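Local structure of lactaldehyde dehydrogenase (Escherichia coli, 2IMP) at residues A109-Y114 and G459-H464; V145-L150 and Q214-N219; A160-P165 and M224-G229. The protein catalyses the NAD-dependent, irreversible oxidation of L-lactaldehyde to L-lactate, and of glycolaldehyde to glycolate, as a homotetramer that serves L-fucose and L-rhamnose breakdown. All blocks are in the same frame, centred on the assembly; numbering follows the deposited sequence.

Overall arrangement
The three contacts are layers of one region of the aldehyde dehydrogenase fold, built on the sheet that holds strands 134-149 and 222-227. Contact 2 sets helix 209-218 against strand 134-149 beside the adenosine half of NADH; contact 3 sets helix 155-168 against strand 222-227. Their centres lie about 10 Å apart, their segments alternate along the chain, and backbone bonds join Thr147 and Ile149 to Ser226. Contact 1, centred about 11 Å from contact 3 and about 21 Å from contact 2, ties helix 98-116 to the late segment 459-464, and the others nest in the loop it closes. The Asp461-Arg161 salt bridge joins contacts 1 and 3, placing lactate and cofactor sites on one framework.

Contact 1 (A109-Y114 and G459-H464); sequences ADYIDY and GADGKH
Tyr111 reaches Asp461 because its CG stands anti to the backbone N (chi1 -172°), sending the ring off helix 98-116, while CG of Asp461 lies beside its own backbone N, anti to the carbonyl carbon. In the aldehyde dehydrogenase fold this joins a helix from early in the chain to the turn leading into helix 462-467, next to the lactate site. The hydroxyl OH of Tyr111 donates to OD1 of Asp461 over 2.7 Å, arriving on the anti side of the carboxylate and 18° out of its plane. The two side chains cross at about a right angle, with ring and carboxylate planes 74° apart, and the carboxylate sits at the ring's edge: Tyr111 CE2 is 3.3 Å from Asp461 OD1. A water doubles the link, donating to Tyr111 OH and accepting from the backbone N of Asp461, 2.8 Å away. The other carboxylate oxygen, OD2, forms a salt bridge with Arg161, a lactate-binding residue, which makes Tyr111 a second-shell residue: it helps set the rotation of the acid that holds the arginine. A phenylalanine here lacks the hydroxyl, and OD1 of Asp461 would probably lose one of its partners and the carboxylate be held less firmly beside Arg161. One helical turn on, Tyr114 points at the segment and meets the main chain of Gly462. Its ring lies edge-on to Gly462, and its OH comes within 3.3 Å of Gly462 CA.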
loop_
_atom_site.group_PDB
_atom_site.type_symbol
_atom_site.label_atom_id
_atom_site.label_comp_id
_atom_site.label_asym_id
_atom_site.label_seq_id
_atom_site.Cartn_x
_atom_site.Cartn_y
_atom_site.Cartn_z
ATOM N N ALA A 109 25.394 -10.993 -2.500
ATOM C CA ALA A 109 24.839 -12.021 -1.636
ATOM C C ALA A 109 23.756 -11.438 -0.711
ATOM O O ALA A 109 22.693 -12.033 -0.538
ATOM C CB ALA A 109 25.947 -12.668 -0.798
ATOM N N ASP A 110 24.040 -10.281 -0.118
ATOM C CA ASP A 110 23.052 -9.636 0.740
ATOM C C ASP A 110 21.797 -9.223 -0.058
ATOM O O ASP A 110 20.673 -9.338 0.422
ATOM C CB ASP A 110 23.641 -8.400 1.428
ATOM C CG ASP A 110 24.767 -8.741 2.386
ATOM O OD1 ASP A 110 24.782 -9.864 2.931
ATOM O OD2 ASP A 110 25.633 -7.873 2.607
ATOM N N TYR A 111 22.015 -8.757 -1.283
ATOM C CA TYR A 111 20.909 -8.363 -2.150
ATOM C C TYR A 111 19.962 -9.545 -2.436
ATOM O O TYR A 111 18.742 -9.412 -2.355
ATOM C CB TYR A 111 21.459 -7.794 -3.459
ATOM C CG TYR A 111 20.419 -7.173 -4.363
ATOM C CD1 TYR A 111 19.664 -7.957 -5.228
ATOM C CD2 TYR A 111 20.222 -5.791 -4.381
ATOM C CE1 TYR A 111 18.740 -7.384 -6.096
ATOM C CE2 TYR A 111 19.301 -5.209 -5.245
ATOM C CZ TYR A 111 18.567 -6.012 -6.103
ATOM O OH TYR A 111 17.680 -5.441 -6.978
ATOM N N ILE A 112 20.548 -10.695 -2.763
ATOM C CA ILE A 112 19.757 -11.895 -3.020
ATOM C C ILE A 112 18.918 -12.289 -1.782
ATOM O O ILE A 112 17.733 -12.572 -1.895
ATOM C CB ILE A 112 20.666 -13.085 -3.443
ATOM C CG1 ILE A 112 21.319 -12.773 -4.800
ATOM C CG2 ILE A 112 19.854 -14.377 -3.503
ATOM C CD1 ILE A 112 22.269 -13.849 -5.332
ATOM N N ASP A 113 19.555 -12.299 -0.613
ATOM C CA ASP A 113 18.847 -12.598 0.622
ATOM C C ASP A 113 17.698 -11.596 0.854
ATOM O O ASP A 113 16.589 -11.983 1.217
ATOM C CB ASP A 113 19.795 -12.549 1.828
ATOM C CG ASP A 113 20.666 -13.791 1.945
ATOM O OD1 ASP A 113 20.289 -14.850 1.397
ATOM O OD2 ASP A 113 21.724 -13.710 2.608
ATOM N N TYR A 114 18.000 -10.315 0.653
ATOM C CA TYR A 114 16.993 -9.270 0.794
ATOM C C TYR A 114 15.779 -9.537 -0.120
ATOM O O TYR A 114 14.632 -9.501 0.330
ATOM C CB TYR A 114 17.598 -7.894 0.470
ATOM C CG TYR A 114 16.563 -6.817 0.220
ATOM C CD1 TYR A 114 15.858 -6.227 1.271
ATOM C CD2 TYR A 114 16.239 -6.441 -1.080
ATOM C CE1 TYR A 114 14.841 -5.291 1.021
ATOM C CE2 TYR A 114 15.233 -5.520 -1.341
ATOM C CZ TYR A 114 14.537 -4.952 -0.293
ATOM O OH TYR A 114 13.523 -4.073 -0.580
ATOM N N GLY A 459 12.529 -0.143 -13.693
ATOM C CA GLY A 459 13.568 0.106 -12.716
ATOM C C GLY A 459 13.966 -1.132 -11.950
ATOM O O GLY A 459 13.464 -2.223 -12.222
ATOM N N ALA A 460 14.875 -0.953 -10.992
ATOM C CA ALA A 460 15.358 -2.056 -10.169
ATOM C C ALA A 460 15.480 -1.729 -8.661
ATOM O O ALA A 460 15.539 -0.556 -8.265
ATOM C CB ALA A 460 16.707 -2.542 -10.699
ATOM N N ASP A 461 15.522 -2.791 -7.858
ATOM C CA ASP A 461 15.646 -2.722 -6.406
ATOM C C ASP A 461 14.329 -2.450 -5.637
ATOM O O ASP A 461 13.352 -1.940 -6.195
ATOM C CB ASP A 461 16.674 -1.661 -5.984
ATOM C CG ASP A 461 17.990 -1.757 -6.758
ATOM O OD1 ASP A 461 18.301 -2.822 -7.322
ATOM O OD2 ASP A 461 18.727 -0.751 -6.784
ATOM N N GLY A 462 14.337 -2.817 -4.360
ATOM C CA GLY A 462 13.190 -2.600 -3.500
ATOM C C GLY A 462 11.893 -3.205 -3.978
ATOM O O GLY A 462 11.875 -4.054 -4.863
ATOM N N LYS A 463 10.800 -2.763 -3.371
ATOM C CA LYS A 463 9.476 -3.253 -3.716
ATOM C C LYS A 463 9.097 -3.020 -5.198
ATOM O O LYS A 463 8.563 -3.902 -5.868
ATOM C CB LYS A 463 8.441 -2.579 -2.812
ATOM C CG LYS A 463 7.017 -3.065 -3.001
ATOM C CD LYS A 463 6.061 -2.266 -2.127
ATOM C CE LYS A 463 6.065 -0.787 -2.518
ATOM N NZ LYS A 463 5.246 0.040 -1.585
ATOM N N HIS A 464 9.389 -1.825 -5.690
ATOM C CA HIS A 464 9.072 -1.492 -7.066
ATOM C C HIS A 464 9.898 -2.290 -8.082
ATOM O O HIS A 464 9.413 -2.620 -9.157
ATOM C CB HIS A 464 9.240 0.012 -7.276
ATOM C CG HIS A 464 8.385 0.828 -6.355
ATOM N ND1 HIS A 464 7.008 0.796 -6.395
ATOM C CD2 HIS A 464 8.713 1.642 -5.324
ATOM C CE1 HIS A 464 6.524 1.547 -5.429
ATOM N NE2 HIS A 464 7.533 2.075 -4.760
HETATM O O HOH W 1 15.394 -5.319 -8.988
#

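Contact 2 (V145-L150 and Q214-N219). With NAI (1,4-dihydronicotinamide adenine dinucleotide), chain D.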
loop_
_atom_site.group_PDB
_atom_site.type_symbol
_atom_site.label_atom_id
_atom_site.label_comp_id
_atom_site.label_asym_id
_atom_site.label_seq_id
_atom_site.Cartn_x
_atom_site.Cartn_y
_atom_site.Cartn_z
ATOM N N VAL A 145 8.664 -16.391 -18.815
ATOM C CA VAL A 145 10.087 -16.430 -19.128
ATOM C C VAL A 145 10.690 -15.034 -19.311
ATOM O O VAL A 145 10.183 -14.242 -20.101
ATOM C CB VAL A 145 10.365 -17.223 -20.424
ATOM C CG1 VAL A 145 11.840 -17.084 -20.813
ATOM C CG2 VAL A 145 10.002 -18.695 -20.230
ATOM N N THR A 146 11.759 -14.743 -18.579
ATOM C CA THR A 146 12.419 -13.453 -18.697
ATOM C C THR A 146 13.908 -13.585 -19.066
ATOM O O THR A 146 14.518 -14.646 -18.877
ATOM C CB THR A 146 12.308 -12.612 -17.381
ATOM O OG1 THR A 146 13.161 -13.167 -16.370
ATOM C CG2 THR A 146 10.862 -12.609 -16.859
ATOM N N THR A 147 14.476 -12.516 -19.613
ATOM C CA THR A 147 15.877 -12.537 -19.979
ATOM C C THR A 147 16.645 -11.334 -19.426
ATOM O O THR A 147 16.068 -10.265 -19.196
ATOM C CB THR A 147 16.067 -12.605 -21.521
ATOM O OG1 THR A 147 15.504 -11.439 -22.137
ATOM C CG2 THR A 147 15.372 -13.839 -22.088
ATOM N N GLY A 148 17.938 -11.534 -19.198
ATOM C CA GLY A 148 18.767 -10.475 -18.669
ATOM C C GLY A 148 20.050 -10.328 -19.458
ATOM O O GLY A 148 20.784 -11.291 -19.683
ATOM N N ILE A 149 20.306 -9.106 -19.890
ATOM C CA ILE A 149 21.503 -8.781 -20.640
ATOM C C ILE A 149 22.383 -7.833 -19.800
ATOM O O ILE A 149 21.978 -6.707 -19.502
ATOM C CB ILE A 149 21.104 -8.144 -21.983
ATOM C CG1 ILE A 149 20.182 -9.111 -22.741
ATOM C CG2 ILE A 149 22.332 -7.828 -22.799
ATOM C CD1 ILE A 149 19.597 -8.555 -24.023
ATOM N N LEU A 150 23.566 -8.301 -19.417
ATOM C CA LEU A 150 24.428 -7.523 -18.536
ATOM C C LEU A 150 25.634 -6.773 -19.148
ATOM O O LEU A 150 26.199 -7.186 -20.159
ATOM C CB LEU A 150 24.935 -8.431 -17.415
ATOM C CG LEU A 150 23.951 -9.506 -16.946
ATOM C CD1 LEU A 150 24.634 -10.359 -15.888
ATOM C CD2 LEU A 150 22.668 -8.869 -16.404
ATOM N N GLN A 214 20.345 -10.083 -29.071
ATOM C CA GLN A 214 19.164 -9.818 -29.880
ATOM C C GLN A 214 18.109 -10.934 -29.802
ATOM O O GLN A 214 16.907 -10.657 -29.809
ATOM C CB GLN A 214 19.565 -9.568 -31.332
ATOM C CG GLN A 214 20.022 -8.137 -31.589
ATOM C CD GLN A 214 18.881 -7.133 -31.491
ATOM O OE1 GLN A 214 17.942 -7.175 -32.281
ATOM N NE2 GLN A 214 18.957 -6.229 -30.515
ATOM N N GLU A 215 18.560 -12.183 -29.723
ATOM C CA GLU A 215 17.618 -13.295 -29.608
ATOM C C GLU A 215 16.887 -13.266 -28.232
ATOM O O GLU A 215 15.710 -13.614 -28.125
ATOM C CB GLU A 215 18.353 -14.628 -29.809
ATOM C CG GLU A 215 17.482 -15.883 -29.784
ATOM C CD GLU A 215 16.319 -15.857 -30.777
ATOM O OE1 GLU A 215 16.434 -15.212 -31.836
ATOM O OE2 GLU A 215 15.290 -16.508 -30.502
ATOM N N LEU A 216 17.597 -12.822 -27.199
ATOM C CA LEU A 216 16.992 -12.719 -25.879
ATOM C C LEU A 216 15.942 -11.584 -25.817
ATOM O O LEU A 216 15.057 -11.574 -24.960
ATOM C CB LEU A 216 18.074 -12.503 -24.814
ATOM C CG LEU A 216 19.078 -13.652 -24.632
ATOM C CD1 LEU A 216 20.089 -13.290 -23.556
ATOM C CD2 LEU A 216 18.352 -14.940 -24.264
ATOM N N ALA A 217 16.061 -10.642 -26.747
ATOM C CA ALA A 217 15.127 -9.531 -26.830
ATOM C C ALA A 217 13.971 -9.772 -27.831
ATOM O O ALA A 217 12.838 -9.333 -27.606
ATOM C CB ALA A 217 15.872 -8.245 -27.205
ATOM N N GLY A 218 14.274 -10.495 -28.908
ATOM C CA GLY A 218 13.284 -10.751 -29.939
ATOM C C GLY A 218 12.519 -12.058 -29.934
ATOM O O GLY A 218 11.576 -12.216 -30.704
ATOM N N ASN A 219 12.908 -13.012 -29.099
ATOM C CA ASN A 219 12.183 -14.276 -29.061
ATOM C C ASN A 219 10.750 -14.113 -28.487
ATOM O O ASN A 219 10.567 -13.577 -27.393
ATOM C CB ASN A 219 12.968 -15.303 -28.245
ATOM C CG ASN A 219 12.387 -16.696 -28.352
ATOM O OD1 ASN A 219 11.259 -16.943 -27.923
ATOM N ND2 ASN A 219 13.153 -17.614 -28.935
HETATM P PA NAI D . 26.693 -2.183 -23.852
HETATM O O1A NAI D . 25.314 -1.790 -24.179
HETATM O O2A NAI D . 27.669 -1.970 -25.014
HETATM O O5B NAI D . 26.705 -3.714 -23.396
HETATM C C5B NAI D . 25.899 -4.232 -22.349
HETATM C C4B NAI D . 25.223 -5.554 -22.747
HETATM O O4B NAI D . 24.337 -5.375 -23.854
HETATM C C3B NAI D . 26.198 -6.660 -23.180
HETATM O O3B NAI D . 25.811 -7.905 -22.606
HETATM C C2B NAI D . 26.114 -6.612 -24.692
HETATM O O2B NAI D . 26.522 -7.774 -25.364
HETATM C C1B NAI D . 24.665 -6.265 -24.919
HETATM N N9A NAI D . 24.395 -5.625 -26.240
HETATM C C8A NAI D . 25.132 -4.690 -26.965
HETATM N N7A NAI D . 24.468 -4.417 -28.129
HETATM C C5A NAI D . 23.336 -5.153 -28.163
HETATM C C6A NAI D . 22.291 -5.269 -29.103
HETATM N N6A NAI D . 22.311 -4.570 -30.236
HETATM N N1A NAI D . 21.224 -6.141 -28.840
HETATM C C2A NAI D . 21.190 -6.886 -27.653
HETATM N N3A NAI D . 22.233 -6.764 -26.721
HETATM C C4A NAI D . 23.280 -5.910 -26.974
HETATM O O3 NAI D . 27.089 -1.304 -22.569
HETATM P PN NAI D . 28.390 -1.465 -21.629
HETATM O O1N NAI D . 28.544 -2.858 -21.173
HETATM O O2N NAI D . 28.289 -0.404 -20.571
HETATM O O5D NAI D . 29.556 -1.029 -22.665
HETATM C C5D NAI D . 30.449 -1.905 -23.305
HETATM C C4D NAI D . 31.315 -1.064 -24.215
HETATM O O4D NAI D . 32.055 -1.923 -25.077
HETATM C C3D NAI D . 30.788 0.042 -25.157
HETATM O O3D NAI D . 31.103 1.319 -24.635
HETATM C C2D NAI D . 31.433 -0.211 -26.494
HETATM O O2D NAI D . 31.851 0.971 -27.137
HETATM C C1D NAI D . 32.561 -1.150 -26.144
HETATM N N1N NAI D . 32.967 -1.966 -27.333
HETATM C C2N NAI D . 32.258 -3.147 -27.578
HETATM C C3N NAI D . 32.608 -3.958 -28.691
HETATM C C7N NAI D . 31.858 -5.241 -28.972
HETATM O O7N NAI D . 32.231 -6.007 -30.068
HETATM N N7N NAI D . 30.848 -5.680 -28.219
HETATM C C4N NAI D . 33.688 -3.538 -29.538
HETATM C C5N NAI D . 34.396 -2.330 -29.271
HETATM C C6N NAI D . 34.020 -1.551 -28.154
#
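A threonine hydroxyl, Thr147 OG1, takes the last turn of a helix as its acceptor, donating to the main-chain O of Leu216 over 2.9 Å. The bond comes from above the carbonyl plane, 46° out of it, and so misses the lone pairs. This is the Rossmann-like, NAD-binding part of the aldehyde dehydrogenase fold, where helix 209-218 packs on strand 134-149. Residues 214-218 run nearly antiparallel to residues 145-149, their axes at 147° and 8.5 Å apart at closest approach. Thr147 holds OG1 between its backbone N and carbonyl carbon, which leaves the methyl beside the N and turned to the leucine: Thr147 CG2 lies 3.9 Å from Leu216 CD2. The other leucine methyl, CD1, rests more loosely against Ile149 CG1. Leu216 is thus spread over two residues of the strand, with Lys176 and Val174 of strand 172-176 beside it.

One end of the pairing runs into the cofactor. Where the strand ends, the carbonyl O of Leu150 accepts a 2.6 Å bond from the ribose hydroxyl O3B of NADH, and Ile149 CG2 packs against the same sugar. On the helix, Gln214 bends at chi2 to bring its amide round to the adenine, with OE1 held by Thr240. Its NE2 donates to the ring nitrogen N1A of NADH over 2.8 Å, almost perfectly straight at 176°.

Contact 3 (A160-P165 and M224-G229). With LAC (lactic acid), chain E; NAI (1,4-dihydronicotinamide adenine dinucleotide), chain D.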
loop_
_atom_site.group_PDB
_atom_site.type_symbol
_atom_site.label_atom_id
_atom_site.label_comp_id
_atom_site.label_asym_id
_atom_site.label_seq_id
_atom_site.Cartn_x
_atom_site.Cartn_y
_atom_site.Cartn_z
ATOM N N ALA A 160 22.393 -10.819 -10.089
ATOM C CA ALA A 160 21.435 -10.922 -9.003
ATOM C C ALA A 160 20.317 -9.878 -9.095
ATOM O O ALA A 160 19.151 -10.178 -8.839
ATOM C CB ALA A 160 22.155 -10.790 -7.659
ATOM N N ARG A 161 20.690 -8.658 -9.468
ATOM C CA ARG A 161 19.712 -7.588 -9.582
ATOM C C ARG A 161 18.530 -7.963 -10.495
ATOM O O ARG A 161 17.416 -7.458 -10.328
ATOM C CB ARG A 161 20.380 -6.319 -10.097
ATOM C CG ARG A 161 19.522 -5.067 -9.954
ATOM C CD ARG A 161 20.272 -3.837 -10.450
ATOM N NE ARG A 161 20.249 -2.763 -9.466
ATOM C CZ ARG A 161 20.911 -1.617 -9.586
ATOM N NH1 ARG A 161 21.658 -1.381 -10.662
ATOM N NH2 ARG A 161 20.833 -0.706 -8.622
ATOM N N LYS A 162 18.791 -8.850 -11.453
ATOM C CA LYS A 162 17.737 -9.292 -12.352
ATOM C C LYS A 162 17.156 -10.683 -11.991
ATOM O O LYS A 162 15.952 -10.826 -11.884
ATOM C CB LYS A 162 18.237 -9.290 -13.805
ATOM C CG LYS A 162 18.779 -7.936 -14.252
ATOM C CD LYS A 162 19.275 -7.956 -15.693
ATOM C CE LYS A 162 20.040 -6.674 -16.029
ATOM N NZ LYS A 162 19.225 -5.440 -15.841
ATOM N N MET A 163 18.018 -11.676 -11.772
ATOM C CA MET A 163 17.554 -13.025 -11.450
ATOM C C MET A 163 16.861 -13.212 -10.072
ATOM O O MET A 163 15.934 -14.012 -9.956
ATOM C CB MET A 163 18.710 -14.038 -11.591
ATOM C CG MET A 163 19.724 -14.068 -10.446
ATOM S SD MET A 163 19.179 -15.008 -8.984
ATOM C CE MET A 163 19.381 -16.687 -9.547
ATOM N N ALA A 164 17.308 -12.486 -9.051
ATOM C CA ALA A 164 16.706 -12.612 -7.726
ATOM C C ALA A 164 15.193 -12.248 -7.703
ATOM O O ALA A 164 14.364 -13.054 -7.276
ATOM C CB ALA A 164 17.485 -11.759 -6.709
ATOM N N PRO A 165 14.831 -11.041 -8.176
ATOM C CA PRO A 165 13.415 -10.642 -8.191
ATOM C C PRO A 165 12.643 -11.569 -9.163
ATOM O O PRO A 165 11.521 -11.986 -8.886
ATOM C CB PRO A 165 13.450 -9.207 -8.719
ATOM C CG PRO A 165 14.876 -8.766 -8.497
ATOM C CD PRO A 165 15.681 -9.989 -8.755
ATOM N N MET A 224 9.533 -10.652 -20.789
ATOM C CA MET A 224 10.240 -9.407 -20.537
ATOM C C MET A 224 11.762 -9.510 -20.688
ATOM O O MET A 224 12.375 -10.490 -20.263
ATOM C CB MET A 224 9.930 -8.868 -19.128
ATOM C CG MET A 224 10.670 -7.556 -18.794
ATOM S SD MET A 224 10.212 -6.761 -17.220
ATOM C CE MET A 224 11.177 -7.766 -16.037
ATOM N N VAL A 225 12.347 -8.505 -21.329
ATOM C CA VAL A 225 13.784 -8.448 -21.472
ATOM C C VAL A 225 14.370 -7.325 -20.594
ATOM O O VAL A 225 13.953 -6.170 -20.685
ATOM C CB VAL A 225 14.228 -8.235 -22.953
ATOM C CG1 VAL A 225 13.631 -6.948 -23.523
ATOM C CG2 VAL A 225 15.759 -8.188 -23.023
ATOM N N SER A 226 15.293 -7.694 -19.716
ATOM C CA SER A 226 15.931 -6.734 -18.833
ATOM C C SER A 226 17.393 -6.500 -19.195
ATOM O O SER A 226 18.159 -7.450 -19.350
ATOM C CB SER A 226 15.841 -7.204 -17.380
ATOM O OG SER A 226 16.515 -6.296 -16.522
ATOM N N MET A 227 17.771 -5.237 -19.332
ATOM C CA MET A 227 19.136 -4.923 -19.696
ATOM C C MET A 227 19.715 -3.647 -19.077
ATOM O O MET A 227 19.017 -2.651 -18.878
ATOM C CB MET A 227 19.250 -4.847 -21.228
ATOM C CG MET A 227 20.582 -4.314 -21.754
ATOM S SD MET A 227 20.612 -2.518 -21.997
ATOM C CE MET A 227 22.270 -2.284 -22.642
ATOM N N THR A 228 20.999 -3.716 -18.760
ATOM C CA THR A 228 21.723 -2.587 -18.221
ATOM C C THR A 228 22.975 -2.313 -19.076
ATOM O O THR A 228 23.666 -3.261 -19.466
ATOM C CB THR A 228 22.137 -2.839 -16.765
ATOM O OG1 THR A 228 20.961 -3.036 -15.967
ATOM C CG2 THR A 228 22.921 -1.651 -16.219
ATOM N N GLY A 229 23.231 -1.045 -19.389
ATOM C CA GLY A 229 24.386 -0.703 -20.205
ATOM C C GLY A 229 24.248 0.584 -21.005
ATOM O O GLY A 229 23.684 1.562 -20.518
HETATM C C LAC E . 24.304 0.969 -10.937
HETATM C CA LAC E . 25.113 0.470 -12.097
HETATM C CB LAC E . 25.925 -0.763 -11.663
HETATM O O LAC E . 23.075 0.982 -11.002
HETATM O OHN LAC E . 24.241 0.064 -13.166
HETATM O OXT LAC E . 24.933 1.438 -9.853
HETATM P PA NAI D . 26.693 -2.183 -23.852
HETATM O O1A NAI D . 25.314 -1.790 -24.179
HETATM O O2A NAI D . 27.669 -1.970 -25.014
HETATM O O5B NAI D . 26.705 -3.714 -23.396
HETATM C C5B NAI D . 25.899 -4.232 -22.349
HETATM C C4B NAI D . 25.223 -5.554 -22.747
HETATM O O4B NAI D . 24.337 -5.375 -23.854
HETATM C C3B NAI D . 26.198 -6.660 -23.180
HETATM O O3B NAI D . 25.811 -7.905 -22.606
HETATM C C2B NAI D . 26.114 -6.612 -24.692
HETATM O O2B NAI D . 26.522 -7.774 -25.364
HETATM C C1B NAI D . 24.665 -6.265 -24.919
HETATM N N9A NAI D . 24.395 -5.625 -26.240
HETATM C C8A NAI D . 25.132 -4.690 -26.965
HETATM N N7A NAI D . 24.468 -4.417 -28.129
HETATM C C5A NAI D . 23.336 -5.153 -28.163
HETATM C C6A NAI D . 22.291 -5.269 -29.103
HETATM N N6A NAI D . 22.311 -4.570 -30.236
HETATM N N1A NAI D . 21.224 -6.141 -28.840
HETATM C C2A NAI D . 21.190 -6.886 -27.653
HETATM N N3A NAI D . 22.233 -6.764 -26.721
HETATM C C4A NAI D . 23.280 -5.910 -26.974
HETATM O O3 NAI D . 27.089 -1.304 -22.569
HETATM P PN NAI D . 28.390 -1.465 -21.629
HETATM O O1N NAI D . 28.544 -2.858 -21.173
HETATM O O2N NAI D . 28.289 -0.404 -20.571
HETATM O O5D NAI D . 29.556 -1.029 -22.665
HETATM C C5D NAI D . 30.449 -1.905 -23.305
HETATM C C4D NAI D . 31.315 -1.064 -24.215
HETATM O O4D NAI D . 32.055 -1.923 -25.077
HETATM C C3D NAI D . 30.788 0.042 -25.157
HETATM O O3D NAI D . 31.103 1.319 -24.635
HETATM C C2D NAI D . 31.433 -0.211 -26.494
HETATM O O2D NAI D . 31.851 0.971 -27.137
HETATM C C1D NAI D . 32.561 -1.150 -26.144
HETATM N N1N NAI D . 32.967 -1.966 -27.333
HETATM C C2N NAI D . 32.258 -3.147 -27.578
HETATM C C3N NAI D . 32.608 -3.958 -28.691
HETATM C C7N NAI D . 31.858 -5.241 -28.972
HETATM O O7N NAI D . 32.231 -6.007 -30.068
HETATM N N7N NAI D . 30.848 -5.680 -28.219
HETATM C C4N NAI D . 33.688 -3.538 -29.538
HETATM C C5N NAI D . 34.396 -2.330 -29.271
HETATM C C6N NAI D . 34.020 -1.551 -28.154
HETATM O O HOH W 2 20.725 -1.674 -13.506
#
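Lys162 NZ donates to two hydroxyls of the neighbouring strand and the loop after it: Ser226 OG at 2.9 Å and Thr228 OG1 at 3.0 Å. The lysine chain leaves its helix extended and bends at the end (chi4 -58°), which turns the amine to the threonine while CD and CE run alongside the serine; Lys162 CD passes 3.3 Å from Ser226 OG. Lys162 is buried, with Leu150 packed on its aliphatic part, and the two hydroxyls grip the amine. In the Rossmann-like part of the aldehyde dehydrogenase fold this pins helix 155-168 to strand 222-227, just where the strand gives way to the loop that passes the cofactor. Met227 points to the opposite side of the strand from Ser226, and its CE comes 3.4 Å from the phosphate oxygen O1A of NADH. Thr228 OG1 is shared again, through a water 2.8 Å away that is also bonded, weakly, to Arg161 NH1. Lactate O lies at the edge of the Arg161 guanidinium, in its plane: Arg161 NH1 to lactate O is 2.8 Å, at 176°. Glu443 holds Arg161 NH2 by a salt bridge, and Thr228 CG2 lies 3.7 Å from the lactate hydroxyl OHN.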